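Local coordinates for protein transmembrane oligosaccharyl transferase (Archaeoglobus fulgidus, PDB 3WAJ) that is an archaeal membrane-embedded oligosaccharyl transferase of the STT3/AglB family, joining a GT-C-type transmembrane region to a soluble core domain, at residues M510-Y524 with H555-A567. Sequence-based numbering, arbitrary orientation.
Sequences MRENTPDGEKYDEYY and HWIEAVAHRMPIA
R511 and A561 have the closest CA atoms of the two segments, 4.3 Å apart, where the end of helix 501-513 meets the end of helix 554-561; just beyond, H562 leaves helical geometry with positive phi, and its side chain and that of R563 enter the bend between helices 501-513 and 517-524. The H562 imidazole is held between two flat groups. Y524 stacks face to face on it, centroids 3.9 Å apart and planes at 30°, while the R511 guanidinium lies over the opposite face, its CZ 3.2 Å from H562 CE1. Rotation of the imidazole is fixed at its edge: H562 ND1 donates to D521 OD2 (2.8 Å), in the ring plane but from above the carboxylate plane, and H562 NE2 bonds to a water that also reaches A559 O. Within 510-524, R511 NH2 also forms a salt bridge with D521 OD1 (3.5 Å), which probably favours the charged carboxylate.

R563, bent at chi2 (-55°), lays its guanidinium nearly parallel to the Y520 ring, planes 12° apart, with CD over the ring face 3.9 Å from its centroid. R563 NH2 donates to T514 O at 3.2 Å and, weakly, to R511 O; NH1 turns back to H562 O, and a second water accepts from NH1 and donates to G517 O. M564 CE meets the edges of Y520 and Y523, 3.7 Å from Y523 CD1.

M510 and T514 touch strand 605-611 and M564 makes backbone hydrogen bonds with V547 of strand 546-548, all in the AglB core family; in addition, R53 of helix 47-60, from the STT3 N-terminal family, salt-bridges E558 and makes a cation-pi contact with Y524.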
ATOM      1  N   MET A 510     -14.225  17.639  -0.710  1.00 39.09           N
ATOM      2  CA  MET A 510     -15.267  16.704  -0.314  1.00 41.16           C
ATOM      3  C   MET A 510     -15.628  16.859   1.156  1.00 38.94           C
ATOM      4  O   MET A 510     -16.812  16.895   1.512  1.00 37.35           O
ATOM      5  CB  MET A 510     -14.860  15.247  -0.619  1.00 35.64           C
ATOM      6  CG  MET A 510     -15.864  14.230  -0.088  1.00 30.77           C
ATOM      7  SD  MET A 510     -15.554  12.543  -0.620  1.00 38.91           S
ATOM      8  CE  MET A 510     -16.163  12.541  -2.304  1.00 28.05           C
ATOM      9  N   ARG A 511     -14.605  16.986   2.000  1.00 35.31           N
ATOM     10  CA  ARG A 511     -14.812  17.117   3.448  1.00 37.80           C
ATOM     11  C   ARG A 511     -15.699  18.310   3.777  1.00 37.23           C
ATOM     12  O   ARG A 511     -16.486  18.276   4.726  1.00 39.22           O
ATOM     13  CB  ARG A 511     -13.465  17.243   4.173  1.00 30.58           C
ATOM     14  CG  ARG A 511     -13.571  17.589   5.674  1.00 28.14           C
ATOM     15  CD  ARG A 511     -12.203  17.514   6.361  1.00 28.70           C
ATOM     16  NE  ARG A 511     -12.242  17.784   7.801  1.00 32.34           N
ATOM     17  CZ  ARG A 511     -11.194  17.698   8.620  1.00 34.15           C
ATOM     18  NH1 ARG A 511     -10.014  17.341   8.150  1.00 31.48           N
ATOM     19  NH2 ARG A 511     -11.342  17.950   9.911  1.00 34.78           N
ATOM     20  N   GLU A 512     -15.582  19.347   2.958  1.00 31.65           N
ATOM     21  CA  GLU A 512     -16.226  20.624   3.230  1.00 43.56           C
ATOM     22  C   GLU A 512     -17.593  20.755   2.561  1.00 42.44           C
ATOM     23  O   GLU A 512     -18.450  21.482   3.037  1.00 45.99           O
ATOM     24  CB  GLU A 512     -15.298  21.776   2.807  1.00 55.31           C
ATOM     25  CG  GLU A 512     -15.848  23.186   3.068  1.00 72.15           C
ATOM     26  CD  GLU A 512     -15.964  23.533   4.554  1.00 85.19           C
ATOM     27  OE1 GLU A 512     -15.317  22.856   5.390  1.00 91.45           O
ATOM     28  OE2 GLU A 512     -16.702  24.490   4.883  1.00 86.41           O
ATOM     29  N   ASN A 513     -17.813  20.018   1.482  1.00 36.65           N
ATOM     30  CA  ASN A 513     -18.963  20.300   0.618  1.00 33.48           C
ATOM     31  C   ASN A 513     -19.983  19.172   0.478  1.00 31.75           C
ATOM     32  O   ASN A 513     -20.944  19.302  -0.264  1.00 42.75           O
ATOM     33  CB  ASN A 513     -18.481  20.777  -0.772  1.00 35.50           C
ATOM     34  CG  ASN A 513     -17.723  22.101  -0.697  1.00 42.86           C
ATOM     35  OD1 ASN A 513     -18.333  23.173  -0.692  1.00 51.02           O
ATOM     36  ND2 ASN A 513     -16.396  22.032  -0.606  1.00 34.81           N
ATOM     37  N   THR A 514     -19.762  18.063   1.176  1.00 32.02           N
ATOM     38  CA  THR A 514     -20.743  16.985   1.235  1.00 31.49           C
ATOM     39  C   THR A 514     -21.369  17.016   2.627  1.00 35.00           C
ATOM     40  O   THR A 514     -20.763  17.551   3.548  1.00 37.22           O
ATOM     41  CB  THR A 514     -20.107  15.631   0.860  1.00 29.33           C
ATOM     42  OG1 THR A 514     -19.056  15.334   1.780  1.00 24.25           O
ATOM     43  CG2 THR A 514     -19.545  15.706  -0.564  1.00 30.73           C
ATOM     44  N   PRO A 515     -22.592  16.479   2.778  1.00 39.54           N
ATOM     45  CA  PRO A 515     -23.352  16.731   4.016  1.00 40.24           C
ATOM     46  C   PRO A 515     -22.874  15.981   5.248  1.00 39.12           C
ATOM     47  O   PRO A 515     -22.172  14.973   5.124  1.00 34.90           O
ATOM     48  CB  PRO A 515     -24.780  16.278   3.661  1.00 38.73           C
ATOM     49  CG  PRO A 515     -24.640  15.395   2.469  1.00 37.32           C
ATOM     50  CD  PRO A 515     -23.415  15.839   1.733  1.00 38.69           C
ATOM     51  N   ASP A 516     -23.270  16.496   6.415  1.00 38.76           N
ATOM     52  CA  ASP A 516     -23.022  15.885   7.721  1.00 29.82           C
ATOM     53  C   ASP A 516     -21.555  15.917   8.189  1.00 36.60           C
ATOM     54  O   ASP A 516     -21.118  15.050   8.963  1.00 40.16           O
ATOM     55  CB  ASP A 516     -23.582  14.452   7.763  1.00 33.15           C
ATOM     56  CG  ASP A 516     -25.045  14.385   7.388  1.00 48.96           C
ATOM     57  OD1 ASP A 516     -25.849  15.090   8.031  1.00 65.67           O
ATOM     58  OD2 ASP A 516     -25.384  13.641   6.441  1.00 55.56           O
ATOM     59  N   GLY A 517     -20.806  16.928   7.746  1.00 33.33           N
ATOM     60  CA  GLY A 517     -19.381  17.015   8.050  1.00 28.14           C
ATOM     61  C   GLY A 517     -19.049  17.009   9.527  1.00 32.39           C
ATOM     62  O   GLY A 517     -18.079  16.373   9.960  1.00 40.06           O
ATOM     63  N   GLU A 518     -19.865  17.702  10.315  1.00 39.33           N
ATOM     64  CA  GLU A 518     -19.649  17.759  11.763  1.00 44.43           C
ATOM     65  C   GLU A 518     -19.741  16.363  12.413  1.00 44.95           C
ATOM     66  O   GLU A 518     -18.919  16.002  13.269  1.00 49.38           O
ATOM     67  CB  GLU A 518     -20.640  18.728  12.410  1.00 50.57           C
ATOM     68  CG  GLU A 518     -20.089  19.453  13.635  1.00 69.72           C
ATOM     69  CD  GLU A 518     -21.059  20.486  14.222  1.00 84.81           C
ATOM     70  OE1 GLU A 518     -20.580  21.463  14.843  1.00 91.83           O
ATOM     71  OE2 GLU A 518     -22.291  20.314  14.081  1.00 87.24           O
ATOM     72  N   LYS A 519     -20.727  15.572  12.001  1.00 39.49           N
ATOM     73  CA  LYS A 519     -20.868  14.227  12.549  1.00 42.04           C
ATOM     74  C   LYS A 519     -19.672  13.350  12.197  1.00 37.46           C
ATOM     75  O   LYS A 519     -19.091  12.682  13.077  1.00 37.77           O
ATOM     76  CB  LYS A 519     -22.201  13.586  12.117  1.00 44.77           C
ATOM     77  CG  LYS A 519     -23.433  14.340  12.625  1.00 45.42           C
ATOM     78  CD  LYS A 519     -24.723  13.563  12.425  1.00 49.67           C
ATOM     79  CE  LYS A 519     -25.946  14.421  12.738  1.00 52.79           C
ATOM     80  NZ  LYS A 519     -26.069  15.523  11.747  1.00 64.41           N
ATOM     81  N   TYR A 520     -19.294  13.376  10.921  1.00 30.65           N
ATOM     82  CA  TYR A 520     -18.108  12.657  10.467  1.00 30.04           C
ATOM     83  C   TYR A 520     -16.889  13.062  11.297  1.00 34.90           C
ATOM     84  O   TYR A 520     -16.127  12.200  11.729  1.00 36.41           O
ATOM     85  CB  TYR A 520     -17.885  12.866   8.957  1.00 31.92           C
ATOM     86  CG  TYR A 520     -18.907  12.118   8.130  1.00 30.22           C
ATOM     87  CD1 TYR A 520     -18.902  10.727   8.092  1.00 32.61           C
ATOM     88  CD2 TYR A 520     -19.881  12.788   7.409  1.00 26.64           C
ATOM     89  CE1 TYR A 520     -19.833  10.019   7.350  1.00 30.13           C
ATOM     90  CE2 TYR A 520     -20.833  12.086   6.656  1.00 27.93           C
ATOM     91  CZ  TYR A 520     -20.798  10.706   6.641  1.00 32.45           C
ATOM     92  OH  TYR A 520     -21.726   9.999   5.911  1.00 34.41           O
ATOM     93  N   ASP A 521     -16.720  14.362  11.554  1.00 33.02           N
ATOM     94  CA  ASP A 521     -15.590  14.817  12.378  1.00 30.35           C
ATOM     95  C   ASP A 521     -15.619  14.309  13.816  1.00 35.77           C
ATOM     96  O   ASP A 521     -14.584  13.885  14.329  1.00 42.05           O
ATOM     97  CB  ASP A 521     -15.419  16.343  12.313  1.00 26.94           C
ATOM     98  CG  ASP A 521     -14.879  16.823  10.953  1.00 39.15           C
ATOM     99  OD1 ASP A 521     -14.737  18.047  10.774  1.00 44.52           O
ATOM    100  OD2 ASP A 521     -14.585  15.990  10.074  1.00 41.65           O
ATOM    101  N   GLU A 522     -16.785  14.323  14.464  1.00 39.12           N
ATOM    102  CA  GLU A 522     -16.891  13.740  15.820  1.00 38.17           C
ATOM    103  C   GLU A 522     -16.599  12.252  15.798  1.00 34.70           C
ATOM    104  O   GLU A 522     -15.847  11.739  16.626  1.00 38.67           O
ATOM    105  CB  GLU A 522     -18.306  13.863  16.392  1.00 43.51           C
ATOM    106  CG  GLU A 522     -18.918  15.225  16.419  1.00 59.60           C
ATOM    107  CD  GLU A 522     -20.421  15.140  16.553  1.00 63.54           C
ATOM    108  OE1 GLU A 522     -20.985  14.115  16.113  1.00 66.81           O
ATOM    109  OE2 GLU A 522     -21.031  16.077  17.106  1.00 63.51           O
ATOM    110  N   TYR A 523     -17.245  11.556  14.862  1.00 32.09           N
ATOM    111  CA  TYR A 523     -17.231  10.093  14.842  1.00 36.45           C
ATOM    112  C   TYR A 523     -15.815   9.593  14.570  1.00 37.88           C
ATOM    113  O   TYR A 523     -15.359   8.625  15.173  1.00 38.39           O
ATOM    114  CB  TYR A 523     -18.236   9.551  13.803  1.00 34.56           C
ATOM    115  CG  TYR A 523     -18.518   8.076  13.958  1.00 32.54           C
ATOM    116  CD1 TYR A 523     -18.432   7.225  12.876  1.00 28.76           C
ATOM    117  CD2 TYR A 523     -18.849   7.533  15.199  1.00 31.40           C
ATOM    118  CE1 TYR A 523     -18.694   5.867  13.006  1.00 28.18           C
ATOM    119  CE2 TYR A 523     -19.094   6.180  15.349  1.00 26.93           C
ATOM    120  CZ  TYR A 523     -19.023   5.352  14.246  1.00 33.38           C
ATOM    121  OH  TYR A 523     -19.263   3.999  14.371  1.00 36.30           O
ATOM    122  N   TYR A 524     -15.122  10.294  13.677  1.00 39.48           N
ATOM    123  CA  TYR A 524     -13.717  10.047  13.365  1.00 36.40           C
ATOM    124  C   TYR A 524     -12.862   9.893  14.624  1.00 36.11           C
ATOM    125  O   TYR A 524     -11.901   9.119  14.631  1.00 28.52           O
ATOM    126  CB  TYR A 524     -13.203  11.228  12.534  1.00 40.09           C
ATOM    127  CG  TYR A 524     -11.881  11.024  11.835  1.00 35.11           C
ATOM    128  CD1 TYR A 524     -10.710  11.553  12.364  1.00 31.27           C
ATOM    129  CD2 TYR A 524     -11.807  10.314  10.638  1.00 29.97           C
ATOM    130  CE1 TYR A 524      -9.502  11.386  11.733  1.00 33.09           C
ATOM    131  CE2 TYR A 524     -10.590  10.130   9.993  1.00 28.80           C
ATOM    132  CZ  TYR A 524      -9.441  10.675  10.547  1.00 34.15           C
ATOM    133  OH  TYR A 524      -8.219  10.522   9.930  1.00 29.11           O
ATOM    134  N   HIS A 555      -7.459   4.987   2.089  1.00 22.62           N
ATOM    135  CA  HIS A 555      -6.809   5.699   3.186  1.00 26.73           C
ATOM    136  C   HIS A 555      -6.862   7.226   3.030  1.00 33.66           C
ATOM    137  O   HIS A 555      -7.128   7.940   4.013  1.00 36.72           O
ATOM    138  CB  HIS A 555      -5.390   5.159   3.440  1.00 29.43           C
ATOM    139  CG  HIS A 555      -5.377   3.758   3.978  1.00 31.72           C
ATOM    140  ND1 HIS A 555      -6.492   3.159   4.523  1.00 39.04           N
ATOM    141  CD2 HIS A 555      -4.382   2.840   4.047  1.00 27.40           C
ATOM    142  CE1 HIS A 555      -6.185   1.926   4.911  1.00 33.01           C
ATOM    143  NE2 HIS A 555      -4.909   1.716   4.635  1.00 30.94           N
ATOM    144  N   TRP A 556      -6.637   7.724   1.810  1.00 36.00           N
ATOM    145  CA  TRP A 556      -6.753   9.166   1.542  1.00 31.06           C
ATOM    146  C   TRP A 556      -8.170   9.684   1.779  1.00 32.14           C
ATOM    147  O   TRP A 556      -8.356  10.748   2.375  1.00 38.77           O
ATOM    148  CB  TRP A 556      -6.347   9.488   0.104  1.00 26.54           C
ATOM    149  CG  TRP A 556      -4.937   9.133  -0.234  1.00 28.97           C
ATOM    150  CD1 TRP A 556      -3.930   8.792   0.635  1.00 32.02           C
ATOM    151  CD2 TRP A 556      -4.362   9.094  -1.548  1.00 31.08           C
ATOM    152  NE1 TRP A 556      -2.761   8.553  -0.066  1.00 30.41           N
ATOM    153  CE2 TRP A 556      -3.005   8.725  -1.405  1.00 32.62           C
ATOM    154  CE3 TRP A 556      -4.865   9.337  -2.829  1.00 27.73           C
ATOM    155  CZ2 TRP A 556      -2.153   8.575  -2.507  1.00 31.30           C
ATOM    156  CZ3 TRP A 556      -4.021   9.195  -3.918  1.00 29.11           C
ATOM    157  CH2 TRP A 556      -2.684   8.803  -3.754  1.00 25.82           C
ATOM    158  N   ILE A 557      -9.163   8.939   1.296  1.00 24.73           N
ATOM    159  CA  ILE A 557     -10.552   9.353   1.414  1.00 23.96           C
ATOM    160  C   ILE A 557     -10.897   9.499   2.882  1.00 29.07           C
ATOM    161  O   ILE A 557     -11.470  10.498   3.301  1.00 32.55           O
ATOM    162  CB  ILE A 557     -11.515   8.354   0.732  1.00 26.90           C
ATOM    163  CG1 ILE A 557     -11.376   8.442  -0.792  1.00 24.73           C
ATOM    164  CG2 ILE A 557     -12.960   8.650   1.112  1.00 27.63           C
ATOM    165  CD1 ILE A 557     -12.248   7.451  -1.551  1.00 24.40           C
ATOM    166  N   GLU A 558     -10.517   8.505   3.674  1.00 33.37           N
ATOM    167  CA  GLU A 558     -10.765   8.551   5.107  1.00 32.43           C
ATOM    168  C   GLU A 558      -9.955   9.630   5.841  1.00 30.29           C
ATOM    169  O   GLU A 558     -10.509  10.396   6.615  1.00 27.34           O
ATOM    170  CB  GLU A 558     -10.456   7.193   5.723  1.00 33.00           C
ATOM    171  CG  GLU A 558     -10.650   7.163   7.227  1.00 34.18           C
ATOM    172  CD  GLU A 558     -10.513   5.740   7.780  1.00 41.54           C
ATOM    173  OE1 GLU A 558     -10.034   4.853   7.031  1.00 43.21           O
ATOM    174  OE2 GLU A 558     -10.883   5.513   8.953  1.00 34.81           O
ATOM    175  N   ALA A 559      -8.644   9.682   5.612  1.00 26.70           N
ATOM    176  CA  ALA A 559      -7.804  10.620   6.350  1.00 30.11           C
ATOM    177  C   ALA A 559      -7.962  12.077   5.888  1.00 35.20           C
ATOM    178  O   ALA A 559      -7.788  12.989   6.683  1.00 43.05           O
ATOM    179  CB  ALA A 559      -6.337  10.188   6.317  1.00 29.54           C
ATOM    180  N   VAL A 560      -8.320  12.294   4.624  1.00 33.91           N
ATOM    181  CA  VAL A 560      -8.376  13.656   4.099  1.00 33.74           C
ATOM    182  C   VAL A 560      -9.799  14.178   3.937  1.00 31.91           C
ATOM    183  O   VAL A 560     -10.101  15.308   4.304  1.00 35.79           O
ATOM    184  CB  VAL A 560      -7.581  13.819   2.772  1.00 32.62           C
ATOM    185  CG1 VAL A 560      -7.660  15.263   2.283  1.00 30.03           C
ATOM    186  CG2 VAL A 560      -6.115  13.418   2.970  1.00 23.50           C
ATOM    187  N   ALA A 561     -10.677  13.358   3.384  1.00 29.53           N
ATOM    188  CA  ALA A 561     -12.065  13.767   3.215  1.00 27.07           C
ATOM    189  C   ALA A 561     -12.892  13.569   4.488  1.00 29.46           C
ATOM    190  O   ALA A 561     -13.990  14.118   4.595  1.00 26.58           O
ATOM    191  CB  ALA A 561     -12.701  13.027   2.051  1.00 25.51           C
ATOM    192  N   HIS A 562     -12.372  12.782   5.435  1.00 23.66           N
ATOM    193  CA  HIS A 562     -13.169  12.312   6.577  1.00 35.11           C
ATOM    194  C   HIS A 562     -14.526  11.774   6.095  1.00 35.74           C
ATOM    195  O   HIS A 562     -15.566  12.092   6.672  1.00 37.87           O
ATOM    196  CB  HIS A 562     -13.397  13.431   7.617  1.00 33.09           C
ATOM    197  CG  HIS A 562     -12.201  13.745   8.463  1.00 34.27           C
ATOM    198  ND1 HIS A 562     -12.206  14.739   9.419  1.00 38.40           N
ATOM    199  CD2 HIS A 562     -10.955  13.208   8.493  1.00 35.25           C
ATOM    200  CE1 HIS A 562     -11.024  14.793  10.007  1.00 34.96           C
ATOM    201  NE2 HIS A 562     -10.248  13.871   9.464  1.00 34.55           N
ATOM    202  N   ARG A 563     -14.509  10.989   5.018  1.00 30.35           N
ATOM    203  CA  ARG A 563     -15.697  10.263   4.567  1.00 30.92           C
ATOM    204  C   ARG A 563     -15.406   8.771   4.579  1.00 30.91           C
ATOM    205  O   ARG A 563     -14.282   8.366   4.840  1.00 29.15           O
ATOM    206  CB  ARG A 563     -16.171  10.747   3.188  1.00 25.33           C
ATOM    207  CG  ARG A 563     -16.690  12.185   3.216  1.00 25.54           C
ATOM    208  CD  ARG A 563     -17.818  12.402   4.259  1.00 31.93           C
ATOM    209  NE  ARG A 563     -18.300  13.793   4.262  1.00 35.97           N
ATOM    210  CZ  ARG A 563     -17.795  14.771   5.017  1.00 36.40           C
ATOM    211  NH1 ARG A 563     -16.804  14.509   5.860  1.00 32.00           N
ATOM    212  NH2 ARG A 563     -18.287  16.005   4.935  1.00 39.07           N
ATOM    213  N   MET A 564     -16.406   7.944   4.303  1.00 33.89           N
ATOM    214  CA  MET A 564     -16.216   6.512   4.501  1.00 31.31           C
ATOM    215  C   MET A 564     -16.122   5.744   3.188  1.00 27.64           C
ATOM    216  O   MET A 564     -17.112   5.604   2.477  1.00 28.18           O
ATOM    217  CB  MET A 564     -17.339   5.952   5.376  1.00 23.13           C
ATOM    218  CG  MET A 564     -17.529   6.706   6.687  1.00 25.02           C
ATOM    219  SD  MET A 564     -18.947   6.042   7.588  1.00 34.14           S
ATOM    220  CE  MET A 564     -18.677   6.707   9.247  1.00 28.91           C
ATOM    221  N   PRO A 565     -14.920   5.229   2.874  1.00 27.48           N
ATOM    222  CA  PRO A 565     -14.714   4.505   1.611  1.00 30.39           C
ATOM    223  C   PRO A 565     -15.218   3.075   1.667  1.00 33.90           C
ATOM    224  O   PRO A 565     -15.112   2.379   2.694  1.00 34.14           O
ATOM    225  CB  PRO A 565     -13.183   4.513   1.454  1.00 27.71           C
ATOM    226  CG  PRO A 565     -12.681   4.485   2.879  1.00 27.65           C
ATOM    227  CD  PRO A 565     -13.660   5.386   3.631  1.00 26.29           C
ATOM    228  N   ILE A 566     -15.773   2.646   0.545  1.00 32.44           N
ATOM    229  CA  ILE A 566     -16.222   1.270   0.358  1.00 29.41           C
ATOM    230  C   ILE A 566     -15.010   0.308   0.326  1.00 34.61           C
ATOM    231  O   ILE A 566     -15.070  -0.829   0.820  1.00 31.40           O
ATOM    232  CB  ILE A 566     -17.035   1.188  -0.959  1.00 32.83           C
ATOM    233  CG1 ILE A 566     -18.530   1.302  -0.667  1.00 32.96           C
ATOM    234  CG2 ILE A 566     -16.680  -0.064  -1.799  1.00 29.64           C
ATOM    235  CD1 ILE A 566     -18.995   2.732  -0.341  1.00 35.93           C
ATOM    236  N   ALA A 567     -13.905   0.776  -0.252  1.00 32.13           N
ATOM    237  CA  ALA A 567     -12.734  -0.074  -0.434  1.00 33.38           C
ATOM    238  C   ALA A 567     -11.436   0.538   0.135  1.00 38.31           C
ATOM    239  O   ALA A 567     -11.302   1.763   0.212  1.00 41.20           O
ATOM    240  CB  ALA A 567     -12.572  -0.462  -1.905  1.00 23.62           C
TER
HETATM  241  O   HOH W   1      -8.660  17.341   5.526  1.00 36.12           O
HETATM  242  O   HOH W   2     -15.901  16.548   8.086  1.00 29.67           O
HETATM  243  O   HOH W   3      -7.579  13.732   9.444  1.00 43.20           O